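PDB 4NZK: AlgX/AlgJ SGNH hydrolase-like domain-containing protein from Eubacterium siraeum, which is of unknown function but, as a DHHW-family member of the SGNH hydrolase clan, may be a hydrolase. Local coordinates for residues I285-Y290 / I305-I310; F103-P108 / L330-T335. All blocks are in the same frame, centred on the assembly; numbering follows the deposited sequence.

Contact 1 (I285-Y290 / I305-I310); sequences IFKDSY and IYVCDI. With EDO (1,2-ethanediol), chain B.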
loop_
_atom_site.group_PDB
_atom_site.type_symbol
_atom_site.label_atom_id
_atom_site.label_comp_id
_atom_site.label_asym_id
_atom_site.label_seq_id
_atom_site.Cartn_x
_atom_site.Cartn_y
_atom_site.Cartn_z
ATOM N N ILE A 285 8.311 -4.607 -5.775
ATOM C CA ILE A 285 7.186 -3.737 -5.480
ATOM C C ILE A 285 7.686 -2.304 -5.417
ATOM O O ILE A 285 8.671 -2.003 -4.737
ATOM C CB ILE A 285 6.534 -4.058 -4.136
ATOM C CG1 ILE A 285 6.145 -5.521 -4.065
ATOM C CG2 ILE A 285 5.326 -3.173 -3.893
ATOM C CD1 ILE A 285 6.011 -5.994 -2.644
ATOM N N PHE A 286 7.039 -1.444 -6.172
ATOM C CA PHE A 286 7.269 -0.022 -6.123
ATOM C C PHE A 286 6.012 0.585 -5.568
ATOM O O PHE A 286 4.951 0.507 -6.162
ATOM C CB PHE A 286 7.571 0.535 -7.499
ATOM C CG PHE A 286 8.916 0.115 -8.023
ATOM C CD1 PHE A 286 10.079 0.536 -7.405
ATOM C CD2 PHE A 286 9.001 -0.682 -9.158
ATOM C CE1 PHE A 286 11.307 0.146 -7.900
ATOM C CE2 PHE A 286 10.234 -1.086 -9.633
ATOM C CZ PHE A 286 11.370 -0.661 -8.994
ATOM N N LYS A 287 6.129 1.174 -4.390
ATOM C CA LYS A 287 4.945 1.544 -3.636
ATOM C C LYS A 287 5.024 2.899 -2.959
ATOM O O LYS A 287 6.072 3.532 -2.912
ATOM C CB LYS A 287 4.683 0.432 -2.582
ATOM C CG LYS A 287 5.869 0.007 -1.700
ATOM C CD LYS A 287 6.193 1.015 -0.639
ATOM C CE LYS A 287 7.320 0.585 0.276
ATOM N NZ LYS A 287 7.466 1.603 1.355
ATOM N N ASP A 288 3.866 3.338 -2.487
ATOM C CA ASP A 288 3.771 4.361 -1.456
ATOM C C ASP A 288 3.454 3.606 -0.143
ATOM O O ASP A 288 3.470 2.368 -0.102
ATOM C CB ASP A 288 2.725 5.418 -1.792
ATOM C CG ASP A 288 1.272 4.938 -1.572
ATOM O OD1 ASP A 288 1.046 3.732 -1.242
ATOM O OD2 ASP A 288 0.314 5.778 -1.725
ATOM N N SER A 289 3.161 4.309 0.938
ATOM C CA SER A 289 3.042 3.616 2.195
ATOM C C SER A 289 1.887 2.611 2.302
ATOM O O SER A 289 1.951 1.699 3.144
ATOM C CB SER A 289 3.026 4.587 3.374
ATOM O OG SER A 289 1.931 5.466 3.309
ATOM N N TYR A 290 0.871 2.699 1.424
ATOM C CA TYR A 290 -0.187 1.669 1.432
ATOM C C TYR A 290 0.416 0.301 1.132
ATOM O O TYR A 290 -0.023 -0.734 1.653
ATOM C CB TYR A 290 -1.276 1.984 0.386
ATOM C CG TYR A 290 -2.501 2.589 0.967
ATOM C CD1 TYR A 290 -2.470 3.810 1.607
ATOM C CD2 TYR A 290 -3.713 1.926 0.901
ATOM C CE1 TYR A 290 -3.613 4.342 2.181
ATOM C CE2 TYR A 290 -4.849 2.449 1.480
ATOM C CZ TYR A 290 -4.793 3.644 2.123
ATOM O OH TYR A 290 -5.935 4.129 2.698
ATOM N N ILE A 305 11.226 -11.166 -2.899
ATOM C CA ILE A 305 10.475 -9.933 -2.936
ATOM C C ILE A 305 11.399 -8.782 -2.637
ATOM O O ILE A 305 12.075 -8.784 -1.618
ATOM C CB ILE A 305 9.295 -9.927 -1.945
ATOM C CG1 ILE A 305 8.347 -11.111 -2.202
ATOM C CG2 ILE A 305 8.494 -8.641 -2.063
ATOM C CD1 ILE A 305 7.660 -11.593 -0.965
ATOM N N TYR A 306 11.395 -7.793 -3.513
ATOM C CA TYR A 306 12.136 -6.548 -3.281
ATOM C C TYR A 306 11.118 -5.441 -3.056
ATOM O O TYR A 306 10.233 -5.243 -3.856
ATOM C CB TYR A 306 13.029 -6.199 -4.478
ATOM C CG TYR A 306 14.119 -7.217 -4.726
ATOM C CD1 TYR A 306 13.821 -8.440 -5.299
ATOM C CD2 TYR A 306 15.442 -6.938 -4.425
ATOM C CE1 TYR A 306 14.807 -9.385 -5.526
ATOM C CE2 TYR A 306 16.441 -7.878 -4.667
ATOM C CZ TYR A 306 16.110 -9.087 -5.227
ATOM O OH TYR A 306 17.089 -10.025 -5.442
ATOM N N VAL A 307 11.278 -4.724 -1.958
ATOM C CA VAL A 307 10.321 -3.716 -1.542
ATOM C C VAL A 307 10.999 -2.355 -1.639
ATOM O O VAL A 307 11.970 -2.075 -0.919
ATOM C CB VAL A 307 9.801 -3.917 -0.114
ATOM C CG1 VAL A 307 8.629 -2.972 0.142
ATOM C CG2 VAL A 307 9.382 -5.348 0.122
ATOM N N CYS A 308 10.474 -1.531 -2.535
ATOM C CA CYS A 308 11.015 -0.219 -2.834
ATOM C C CYS A 308 9.936 0.845 -2.787
ATOM O O CYS A 308 8.810 0.612 -3.186
ATOM C CB CYS A 308 11.562 -0.235 -4.250
ATOM S SG CYS A 308 12.771 -1.548 -4.616
ATOM N N ASP A 309 10.301 2.027 -2.316
ATOM C CA ASP A 309 9.386 3.144 -2.224
ATOM C C ASP A 309 9.699 4.139 -3.344
ATOM O O ASP A 309 10.842 4.555 -3.509
ATOM C CB ASP A 309 9.522 3.859 -0.881
ATOM C CG ASP A 309 8.315 4.731 -0.586
ATOM O OD1 ASP A 309 8.178 5.797 -1.262
ATOM O OD2 ASP A 309 7.521 4.347 0.321
ATOM N N ILE A 310 8.669 4.564 -4.073
ATOM C CA ILE A 310 8.862 5.497 -5.185
ATOM C C ILE A 310 9.429 6.856 -4.771
ATOM O O ILE A 310 9.936 7.578 -5.606
ATOM C CB ILE A 310 7.544 5.709 -5.950
ATOM C CG1 ILE A 310 6.495 6.390 -5.052
ATOM C CG2 ILE A 310 7.014 4.383 -6.485
ATOM C CD1 ILE A 310 5.153 6.572 -5.694
HETATM C C1 EDO B . 10.252 -0.485 3.003
HETATM O O1 EDO B . 8.953 0.002 3.298
HETATM C C2 EDO B . 10.744 -0.075 1.601
HETATM O O2 EDO B . 10.376 1.268 1.309
#
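Lys-287 and Asp-309 meet across two neighbouring parallel strands, their side chains crossing at about a right angle. Lys-287 NZ makes a salt bridge to Asp-309 OD2 at 2.9 Å, on the anti lone pair of that oxygen. The lysine gets there by a fold in its chain. Chi1 (50°) sets Lys-287 CG between the backbone N and the carbonyl carbon, 3.4 Å from Cys-308 O. The chain bends again at chi2 (75°). Lys-287 CE rests on Val-307 CG1 at 3.8 Å. NZ also reaches Asp-267, Asn-292 and both oxygens of a 1,2-ethanediol, while Asp-309 OD1 pairs with Arg-311. An alanine at Lys-287 would probably leave Asp-309 without its mate across the strands and Asp-267 without this counter-charge.

The strand ends at Lys-287. In the loop that follows, Asp-288 OD1 accepts from Tyr-290 N in an Asx turn, and OD2 bonds to Ser-337 OG. Ser-289 OG bonds to His-164 NE2, consistent with the Ser-His pair of an SGNH hydrolase site.

On the other face of the sheet, the Phe-286 ring approaches Cys-308 obliquely. Phe-286 CD1 lies 3.6 Å from Cys-308 CB. On the lysine face, Ile-285 CD1 touches Ile-305 CG2 at 3.7 Å. Four backbone hydrogen bonds join the strands, among them Ile-285 N to Tyr-306 O at 2.8 Å.

Contact 2 (F103-P108 / L330-T335); sequences FNMVVP and LFTMCT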
loop_
_atom_site.group_PDB
_atom_site.type_symbol
_atom_site.label_atom_id
_atom_site.label_comp_id
_atom_site.label_asym_id
_atom_site.label_seq_id
_atom_site.Cartn_x
_atom_site.Cartn_y
_atom_site.Cartn_z
ATOM N N PHE A 103 2.502 -4.931 -13.225
ATOM C CA PHE A 103 1.138 -4.882 -12.729
ATOM C C PHE A 103 0.923 -3.529 -12.049
ATOM O O PHE A 103 1.858 -2.940 -11.477
ATOM C CB PHE A 103 0.902 -5.955 -11.671
ATOM C CG PHE A 103 1.069 -7.385 -12.135
ATOM C CD1 PHE A 103 2.328 -7.967 -12.299
ATOM C CD2 PHE A 103 -0.045 -8.163 -12.365
ATOM C CE1 PHE A 103 2.445 -9.307 -12.655
ATOM C CE2 PHE A 103 0.063 -9.492 -12.744
ATOM C CZ PHE A 103 1.311 -10.056 -12.905
ATOM N N ASN A 104 -0.309 -3.052 -12.113
ATOM C CA ASN A 104 -0.707 -1.808 -11.480
ATOM C C ASN A 104 -1.902 -2.082 -10.556
ATOM O O ASN A 104 -2.883 -2.681 -10.972
ATOM C CB ASN A 104 -1.193 -0.858 -12.566
ATOM C CG ASN A 104 -1.781 0.410 -12.003
ATOM O OD1 ASN A 104 -1.110 1.129 -11.293
ATOM N ND2 ASN A 104 -3.060 0.666 -12.299
HETATM N N MSE A 105 -1.801 -1.615 -9.316
HETATM C CA MSE A 105 -2.923 -1.727 -8.358
HETATM C C MSE A 105 -3.021 -0.466 -7.545
HETATM O O MSE A 105 -2.316 -0.286 -6.550
HETATM C CB MSE A 105 -2.796 -3.006 -7.510
HETATM C CG MSE A 105 -4.112 -3.205 -6.704
HETATM SE SE MSE A 105 -4.164 -4.922 -5.787
HETATM C CE MSE A 105 -2.580 -4.716 -4.737
ATOM N N VAL A 106 -3.879 0.439 -8.011
ATOM C CA VAL A 106 -4.151 1.687 -7.343
ATOM C C VAL A 106 -5.395 1.494 -6.506
ATOM O O VAL A 106 -6.427 1.039 -7.014
ATOM C CB VAL A 106 -4.303 2.876 -8.332
ATOM C CG1 VAL A 106 -4.654 4.156 -7.575
ATOM C CG2 VAL A 106 -3.010 3.065 -9.125
ATOM N N VAL A 107 -5.300 1.845 -5.236
ATOM C CA VAL A 107 -6.402 1.560 -4.306
ATOM C C VAL A 107 -6.918 2.848 -3.669
ATOM O O VAL A 107 -6.183 3.805 -3.505
ATOM C CB VAL A 107 -5.989 0.565 -3.209
ATOM C CG1 VAL A 107 -5.709 -0.814 -3.814
ATOM C CG2 VAL A 107 -4.786 1.047 -2.401
ATOM N N PRO A 108 -8.205 2.855 -3.313
ATOM C CA PRO A 108 -8.782 4.037 -2.716
ATOM C C PRO A 108 -8.474 4.090 -1.229
ATOM O O PRO A 108 -8.021 3.117 -0.652
ATOM C CB PRO A 108 -10.268 3.817 -2.902
ATOM C CG PRO A 108 -10.410 2.356 -2.813
ATOM C CD PRO A 108 -9.200 1.775 -3.480
ATOM N N LEU A 330 5.194 -4.912 -9.323
ATOM C CA LEU A 330 3.929 -4.362 -8.913
ATOM C C LEU A 330 4.115 -2.907 -8.489
ATOM O O LEU A 330 4.883 -2.616 -7.600
ATOM C CB LEU A 330 3.373 -5.174 -7.742
ATOM C CG LEU A 330 2.114 -4.617 -7.106
ATOM C CD1 LEU A 330 0.943 -4.599 -8.076
ATOM C CD2 LEU A 330 1.765 -5.434 -5.873
ATOM N N PHE A 331 3.352 -2.025 -9.130
ATOM C CA PHE A 331 3.197 -0.646 -8.701
ATOM C C PHE A 331 1.876 -0.589 -7.929
ATOM O O PHE A 331 0.798 -0.957 -8.470
ATOM C CB PHE A 331 3.082 0.290 -9.892
ATOM C CG PHE A 331 4.383 0.531 -10.580
ATOM C CD1 PHE A 331 4.824 -0.321 -11.566
ATOM C CD2 PHE A 331 5.193 1.572 -10.193
ATOM C CE1 PHE A 331 6.033 -0.093 -12.215
ATOM C CE2 PHE A 331 6.415 1.798 -10.814
ATOM C CZ PHE A 331 6.829 0.954 -11.820
ATOM N N THR A 332 1.963 -0.175 -6.669
ATOM C CA THR A 332 0.779 -0.117 -5.850
ATOM C C THR A 332 0.850 1.063 -4.910
ATOM O O THR A 332 1.869 1.317 -4.288
ATOM C CB THR A 332 0.551 -1.458 -5.133
ATOM O OG1 THR A 332 -0.722 -1.423 -4.438
ATOM C CG2 THR A 332 1.646 -1.808 -4.167
HETATM N N MSE A 333 -0.268 1.780 -4.834
HETATM C CA MSE A 333 -0.351 2.992 -4.042
HETATM C C MSE A 333 -1.768 3.445 -3.959
HETATM O O MSE A 333 -2.631 2.939 -4.679
HETATM C CB MSE A 333 0.499 4.095 -4.663
HETATM C CG MSE A 333 0.257 4.385 -6.150
HETATM SE SE MSE A 333 1.724 5.664 -6.593
HETATM C CE MSE A 333 2.751 4.039 -7.030
ATOM N N CYS A 334 -2.042 4.397 -3.080
ATOM C CA CYS A 334 -3.387 4.946 -3.004
ATOM C C CYS A 334 -3.596 5.977 -4.113
ATOM O O CYS A 334 -2.669 6.474 -4.735
ATOM C CB CYS A 334 -3.669 5.542 -1.629
ATOM S SG CYS A 334 -2.866 7.147 -1.377
ATOM N N THR A 335 -4.855 6.314 -4.323
ATOM C CA THR A 335 -5.232 7.238 -5.377
ATOM C C THR A 335 -4.555 8.587 -5.237
ATOM O O THR A 335 -4.096 9.151 -6.212
ATOM C CB THR A 335 -6.741 7.425 -5.437
ATOM O OG1 THR A 335 -7.239 7.510 -4.092
ATOM C CG2 THR A 335 -7.409 6.266 -6.202
#
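Phe-331 O takes the N-H of Met-105, a selenomethionine, with Met-105 N at 2.8 Å. Phe-331 O also receives a CA-H contact from Asn-104 CA at 3.5 Å. One step back, Phe-331 N binds Phe-103 O at 2.9 Å. That carbonyl oxygen also lies in the plane of the Phe-331 ring, at its edge.

Further along, the ladder is less even. Met-333 N reaches Met-105 O only weakly, at 3.4 Å. Thr-332 OG1 comes closer to Met-105 O, at 2.9 Å. Thr-332 OG1 is also hydrogen-bonded to Glu-294 OE2, so which oxygen takes its proton is not settled. Chi1 (-174°) sets OG1 anti to the backbone N, where it meets Met-105 O. The side chains of Met-105 and Thr-332 lie side by side and point the same way. Val-107 N then binds Met-333 O at 2.9 Å, and a weak bond from Thr-335 N to Val-107 O, 3.0 Å, ends the row.

Phe-103, Met-105 and Leu-330 share one face of the sheet. There Leu-330 CD1 sits 3.8 Å from Phe-103 CB and also touches Met-105 CB. Asn-104, Val-106 and Phe-331 lie on the other face, under helices 83-96 and 126-136. Tyr-85 and Asn-142 hold the amide of Asn-104, and Phe-92 meets the Phe-331 ring edge-to-face.

Cys-334 is the N-cap residue of the helix that follows, and its SG is covalently linked to an unidentified ligand. Parallel strands packed against helices, with a helix starting at the strand's C-terminal end, are typical of the alpha/beta core of SGNH hydrolases.

How the contacts relate
Of the four strands involved, 101-107 comes first and waits for its partner until strand 328-334, so contact 2 closes a loop of 221 residues. Contact 1 lies wholly within that loop. It closes a short one of 14 residues, without helix, between strands 282-287 and 304-309. The two loops nest and do not cross. In the sheet the order is 101-107, 328-334, 282-287, 304-309, all parallel, so strand 328-334 sits between strands 101-107 and 282-287. Phe-286 N probably bonds to Leu-330 O, and Asp-288 OD2 to Cys-334 N. Together the contacts bring the Ser-289 turn close to the start of helix 335-339.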